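Local coordinates for protein MdcA (Pseudomonas aeruginosa, PDB 5VIT) that serves as the alpha subunit of malonate decarboxylase and probably exchanges acetyl for malonyl on the acyl carrier protein, at residues M85-R90 / F107-P112; Y221-F226 / P548-S553. One frame throughout, in Å; residues are numbered along the deposited sequence.

Contact 1 of 2, residues M85-R90 / F107-P112; sequences MPSVGR and FSFSGP
Two neighbouring strands of the parallel sheet in this alpha/beta fold, 81-85 and 102-107, run out here into the loops that lead to helices 91-98 and 114-122. Both chains turn a corner as they leave the sheet, at Pro-86 and at Ser-108. Beyond the corner Ser-87 pairs with Phe-109 in parallel register, with CA atoms 4.5 Å apart.

Pro-86 O accepts two bonds. Phe-109 N reaches Pro-86 O at 2.8 Å, nearly in line with the carbonyl. Ser-108 N reaches Pro-86 O at 3.2 Å from above the carbonyl plane, 41° out of it. Ser-108 N also gives a weak bond to Met-85 O. The next bond has the opposite direction. Val-88 N donates to Phe-109 O at 2.8 Å, with an N-H...O angle of 164°.

Val-88 CG2 lies 3.6 Å from Phe-107 CB, and the two side chains cross at about a right angle. Val-88 CG2 stands anti to the carbonyl carbon, beside the backbone N, which brings it to the base of the Phe-107 ring. Ile-128 and Ile-131 also pack on Phe-107. The hydroxyl of Ser-108 turns to His-132 O and that of Ser-110 to Leu-376 O, so both are satisfied outside the pair. Farther along, a water donates to Val-88 O at 2.9 Å. The same water lies implausibly close to Gly-111 N, so a bridge to the second loop is doubtful. On the face shared by Ser-87 and Phe-109, Ser-87 OG meets the edge of the Phe-109 ring in its plane, 3.6 Å from Phe-109 CD2.

Contact 2 of 2, residues Y221-F226 / P548-S553; sequences YIEPLF and PARFRS
Glu-223 and Arg-550 form a salt bridge that ties the loop 221-226 to the C-terminal tail. Arg-550 NH1 donates to Glu-223 OE2 at 2.6 Å, with an N-H...O angle of 152°. The donor comes from above the carboxylate plane, and the carboxylate and guanidinium planes are 59° apart. Glu-223 OE1 has its own partner. Tyr-221 OH donates to Glu-223 OE1 at 3.2 Å on the syn side. Both carboxylate oxygens are therefore bonded, one across the contact and one within its own loop. Arg-550 NH2 lies 3.1 Å from Tyr-221 OH.

Pro-224 supplies the apolar part. Its CD sits over one face of the guanidinium, toward the rim, 3.4 Å from Arg-550 NH2. Its CG meets Pro-548 CG at 4.0 Å and approaches the edge of the Phe-551 ring near CE2. Arg-550 CG lies over the centre of one face of that ring. Pro-224 is also the centre of an inverse gamma turn. The tail makes a short 3-10 turn at 549-551, in which Phe-551 N bonds to Pro-548 O.

The contact lies at the surface. Tyr-221 N is bonded to Asp-64 OD1. The loop 221-226 runs between strand 212-215 and helix 235-250, and the tail segment follows helix 534-540.

Contact 1 closes before contact 2 opens along the chain, and their centres are about 18 Å apart. Contact 1 is the more buried, at the ends of strands 81-85 and 102-107. Contact 2 joins a loop after strand 212-215, of the same parallel sheet, to the C-terminal tail. The two touch at two points. Arg-90 makes a cation-pi contact with Tyr-221, with Arg-90 NH1 3.6 Å from Tyr-221 CG. Phe-109 CE2 packs on Leu-225 CD2 at 4.0 Å. The loop 221-226 therefore touches both the strand-end loops of contact 1 and the C-terminal tail.

Contact 1 of 2, residues M85-R90 / F107-P112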
loop_
_atom_site.group_PDB
_atom_site.type_symbol
_atom_site.label_atom_id
_atom_site.label_comp_id
_atom_site.label_asym_id
_atom_site.label_seq_id
_atom_site.Cartn_x
_atom_site.Cartn_y
_atom_site.Cartn_z
ATOM N N MET A 85 -14.504 -8.840 38.411
ATOM C CA MET A 85 -14.954 -7.565 37.881
ATOM C C MET A 85 -14.672 -7.464 36.380
ATOM O O MET A 85 -13.542 -7.668 35.952
ATOM C CB MET A 85 -14.275 -6.418 38.633
ATOM C CG MET A 85 -14.344 -6.560 40.143
ATOM S SD MET A 85 -13.824 -5.075 40.988
ATOM C CE MET A 85 -14.931 -3.856 40.268
ATOM N N PRO A 86 -15.709 -7.175 35.580
ATOM C CA PRO A 86 -15.467 -6.934 34.153
ATOM C C PRO A 86 -14.508 -5.769 33.943
ATOM O O PRO A 86 -13.543 -5.888 33.185
ATOM C CB PRO A 86 -16.864 -6.617 33.607
ATOM C CG PRO A 86 -17.795 -7.338 34.547
ATOM C CD PRO A 86 -17.147 -7.259 35.901
ATOM N N SER A 87 -14.774 -4.660 34.629
ATOM C CA SER A 87 -13.953 -3.460 34.529
ATOM C C SER A 87 -13.549 -2.989 35.929
ATOM O O SER A 87 -14.402 -2.860 36.803
ATOM C CB SER A 87 -14.719 -2.367 33.774
ATOM O OG SER A 87 -14.100 -1.099 33.887
ATOM N N VAL A 88 -12.253 -2.762 36.147
ATOM C CA VAL A 88 -11.745 -2.348 37.458
ATOM C C VAL A 88 -11.248 -0.917 37.381
ATOM O O VAL A 88 -10.040 -0.681 37.376
ATOM C CB VAL A 88 -10.582 -3.248 37.948
ATOM C CG1 VAL A 88 -10.217 -2.919 39.388
ATOM C CG2 VAL A 88 -10.954 -4.697 37.849
ATOM N N GLY A 89 -12.173 0.037 37.313
ATOM C CA GLY A 89 -11.814 1.425 37.057
ATOM C C GLY A 89 -11.840 2.394 38.226
ATOM O O GLY A 89 -11.110 3.382 38.229
ATOM N N ARG A 90 -12.670 2.108 39.222
ATOM C CA ARG A 90 -12.908 3.039 40.326
ATOM C C ARG A 90 -11.939 2.848 41.504
ATOM O O ARG A 90 -11.546 1.724 41.814
ATOM C CB ARG A 90 -14.357 2.893 40.795
ATOM C CG ARG A 90 -15.366 3.084 39.667
ATOM C CD ARG A 90 -16.008 4.450 39.755
ATOM N NE ARG A 90 -16.591 4.649 41.082
ATOM C CZ ARG A 90 -17.068 5.812 41.516
ATOM N NH1 ARG A 90 -17.020 6.880 40.721
ATOM N NH2 ARG A 90 -17.575 5.913 42.744
ATOM N N PHE A 107 -10.435 -10.262 36.176
ATOM C CA PHE A 107 -10.991 -9.081 35.549
ATOM C C PHE A 107 -10.701 -9.070 34.062
ATOM O O PHE A 107 -9.902 -9.873 33.575
ATOM C CB PHE A 107 -10.438 -7.814 36.208
ATOM C CG PHE A 107 -9.026 -7.475 35.797
ATOM C CD1 PHE A 107 -8.778 -6.440 34.911
ATOM C CD2 PHE A 107 -7.951 -8.190 36.306
ATOM C CE1 PHE A 107 -7.475 -6.120 34.532
ATOM C CE2 PHE A 107 -6.653 -7.875 35.936
ATOM C CZ PHE A 107 -6.420 -6.839 35.042
ATOM N N SER A 108 -11.353 -8.161 33.342
ATOM C CA SER A 108 -11.133 -8.053 31.899
ATOM C C SER A 108 -10.514 -6.726 31.506
ATOM O O SER A 108 -9.583 -6.670 30.692
ATOM C CB SER A 108 -12.442 -8.238 31.133
ATOM O OG SER A 108 -12.248 -7.951 29.755
ATOM N N PHE A 109 -11.040 -5.650 32.071
ATOM C CA PHE A 109 -10.576 -4.335 31.673
ATOM C C PHE A 109 -10.150 -3.469 32.845
ATOM O O PHE A 109 -10.754 -3.467 33.921
ATOM C CB PHE A 109 -11.657 -3.611 30.873
ATOM C CG PHE A 109 -11.274 -2.215 30.457
ATOM C CD1 PHE A 109 -10.297 -2.004 29.508
ATOM C CD2 PHE A 109 -11.911 -1.117 31.006
ATOM C CE1 PHE A 109 -9.967 -0.721 29.118
ATOM C CE2 PHE A 109 -11.579 0.156 30.626
ATOM C CZ PHE A 109 -10.614 0.361 29.684
ATOM N N SER A 110 -9.080 -2.736 32.609
ATOM C CA SER A 110 -8.621 -1.709 33.524
ATOM C C SER A 110 -8.178 -0.592 32.614
ATOM O O SER A 110 -7.714 -0.842 31.491
ATOM C CB SER A 110 -7.481 -2.198 34.417
ATOM O OG SER A 110 -6.394 -2.684 33.640
ATOM N N GLY A 111 -8.350 0.637 33.069
ATOM C CA GLY A 111 -7.952 1.769 32.266
ATOM C C GLY A 111 -6.923 2.570 33.019
ATOM O O GLY A 111 -5.716 2.375 32.812
ATOM N N PRO A 112 -7.400 3.469 33.906
ATOM C CA PRO A 112 -6.549 4.347 34.725
ATOM C C PRO A 112 -5.726 3.575 35.775
ATOM O O PRO A 112 -4.500 3.756 35.869
ATOM C CB PRO A 112 -7.563 5.295 35.385
ATOM C CG PRO A 112 -8.870 4.533 35.383
ATOM C CD PRO A 112 -8.841 3.713 34.132
HETATM O O HOH W 1 -8.303 0.720 35.536
#

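Contact 2 of 2, residues Y221-F226 / P548-S553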
loop_
_atom_site.group_PDB
_atom_site.type_symbol
_atom_site.label_atom_id
_atom_site.label_comp_id
_atom_site.label_asym_id
_atom_site.label_seq_id
_atom_site.Cartn_x
_atom_site.Cartn_y
_atom_site.Cartn_z
ATOM N N TYR A 221 -23.008 5.711 39.277
ATOM C CA TYR A 221 -22.060 6.397 38.424
ATOM C C TYR A 221 -22.054 5.771 37.025
ATOM O O TYR A 221 -22.078 4.551 36.874
ATOM C CB TYR A 221 -20.661 6.367 39.048
ATOM C CG TYR A 221 -19.674 7.230 38.307
ATOM C CD1 TYR A 221 -19.499 8.572 38.637
ATOM C CD2 TYR A 221 -18.929 6.709 37.249
ATOM C CE1 TYR A 221 -18.599 9.369 37.934
ATOM C CE2 TYR A 221 -18.031 7.492 36.547
ATOM C CZ TYR A 221 -17.869 8.819 36.888
ATOM O OH TYR A 221 -16.974 9.582 36.173
ATOM N N ILE A 222 -22.055 6.613 36.002
ATOM C CA ILE A 222 -21.943 6.125 34.640
ATOM C C ILE A 222 -20.713 6.740 33.993
ATOM O O ILE A 222 -20.566 7.950 33.951
ATOM C CB ILE A 222 -23.201 6.436 33.805
ATOM C CG1 ILE A 222 -24.432 5.812 34.461
ATOM C CG2 ILE A 222 -23.042 5.913 32.384
ATOM C CD1 ILE A 222 -25.745 6.173 33.802
ATOM N N GLU A 223 -19.819 5.891 33.498
ATOM C CA GLU A 223 -18.650 6.348 32.768
ATOM C C GLU A 223 -18.922 6.367 31.259
ATOM O O GLU A 223 -19.338 5.360 30.685
ATOM C CB GLU A 223 -17.453 5.449 33.081
ATOM C CG GLU A 223 -16.186 5.855 32.360
ATOM C CD GLU A 223 -15.590 7.123 32.937
ATOM O OE1 GLU A 223 -15.863 7.442 34.117
ATOM O OE2 GLU A 223 -14.851 7.802 32.212
ATOM N N PRO A 224 -18.692 7.511 30.603
ATOM C CA PRO A 224 -18.853 7.548 29.135
ATOM C C PRO A 224 -17.610 7.012 28.421
ATOM O O PRO A 224 -16.909 7.759 27.750
ATOM C CB PRO A 224 -19.064 9.039 28.844
ATOM C CG PRO A 224 -18.316 9.738 29.951
ATOM C CD PRO A 224 -18.428 8.842 31.178
ATOM N N LEU A 225 -17.364 5.714 28.545
ATOM C CA LEU A 225 -16.059 5.138 28.223
ATOM C C LEU A 225 -15.640 5.293 26.755
ATOM O O LEU A 225 -14.460 5.558 26.461
ATOM C CB LEU A 225 -16.042 3.654 28.607
ATOM C CG LEU A 225 -14.668 2.987 28.561
ATOM C CD1 LEU A 225 -13.720 3.609 29.619
ATOM C CD2 LEU A 225 -14.807 1.468 28.727
ATOM N N PHE A 226 -16.601 5.150 25.846
ATOM C CA PHE A 226 -16.308 5.114 24.418
ATOM C C PHE A 226 -16.550 6.437 23.710
ATOM O O PHE A 226 -16.243 6.565 22.515
ATOM C CB PHE A 226 -17.136 4.019 23.740
ATOM C CG PHE A 226 -16.717 2.630 24.112
ATOM C CD1 PHE A 226 -15.976 1.867 23.241
ATOM C CD2 PHE A 226 -17.066 2.092 25.352
ATOM C CE1 PHE A 226 -15.590 0.580 23.572
ATOM C CE2 PHE A 226 -16.681 0.809 25.708
ATOM C CZ PHE A 226 -15.944 0.044 24.819
ATOM N N PRO A 548 -22.264 14.480 28.606
ATOM C CA PRO A 548 -21.928 14.608 30.029
ATOM C C PRO A 548 -21.059 15.832 30.261
ATOM O O PRO A 548 -20.419 16.321 29.321
ATOM C CB PRO A 548 -21.164 13.308 30.348
ATOM C CG PRO A 548 -20.780 12.737 29.048
ATOM C CD PRO A 548 -21.769 13.221 28.023
ATOM N N ALA A 549 -21.051 16.310 31.499
ATOM C CA ALA A 549 -20.376 17.541 31.887
ATOM C C ALA A 549 -18.971 17.673 31.285
ATOM O O ALA A 549 -18.609 18.695 30.705
ATOM C CB ALA A 549 -20.307 17.611 33.405
ATOM N N ARG A 550 -18.200 16.611 31.455
ATOM C CA ARG A 550 -16.865 16.421 30.899
ATOM C C ARG A 550 -16.668 16.968 29.483
ATOM O O ARG A 550 -15.608 17.506 29.149
ATOM C CB ARG A 550 -16.603 14.914 30.930
ATOM C CG ARG A 550 -15.298 14.385 30.463
ATOM C CD ARG A 550 -15.371 12.842 30.505
ATOM N NE ARG A 550 -16.121 12.352 31.661
ATOM C CZ ARG A 550 -15.927 11.173 32.247
ATOM N NH1 ARG A 550 -14.988 10.359 31.793
ATOM N NH2 ARG A 550 -16.661 10.818 33.301
ATOM N N PHE A 551 -17.700 16.824 28.657
ATOM C CA PHE A 551 -17.629 17.156 27.247
ATOM C C PHE A 551 -18.390 18.420 26.905
ATOM O O PHE A 551 -18.575 18.720 25.733
ATOM C CB PHE A 551 -18.177 15.999 26.397
ATOM C CG PHE A 551 -17.353 14.738 26.480
ATOM C CD1 PHE A 551 -16.091 14.674 25.890
ATOM C CD2 PHE A 551 -17.844 13.609 27.125
ATOM C CE1 PHE A 551 -15.337 13.512 25.961
ATOM C CE2 PHE A 551 -17.090 12.446 27.196
ATOM C CZ PHE A 551 -15.837 12.401 26.622
ATOM N N ARG A 552 -18.838 19.154 27.921
ATOM C CA ARG A 552 -19.652 20.342 27.692
ATOM C C ARG A 552 -18.811 21.612 27.529
ATOM O O ARG A 552 -17.792 21.800 28.200
ATOM C CB ARG A 552 -20.656 20.542 28.837
ATOM C CG ARG A 552 -22.099 20.436 28.397
ATOM C CD ARG A 552 -23.040 20.743 29.526
ATOM N NE ARG A 552 -24.049 19.701 29.650
ATOM C CZ ARG A 552 -24.924 19.634 30.646
ATOM N NH1 ARG A 552 -24.908 20.556 31.601
ATOM N NH2 ARG A 552 -25.810 18.642 30.685
ATOM N N SER A 553 -19.260 22.483 26.635
ATOM C CA SER A 553 -18.663 23.793 26.467
ATOM C C SER A 553 -19.761 24.847 26.497
ATOM O O SER A 553 -19.796 25.735 25.650
ATOM C CB SER A 553 -17.880 23.864 25.164
ATOM O OG SER A 553 -16.771 22.989 25.223
#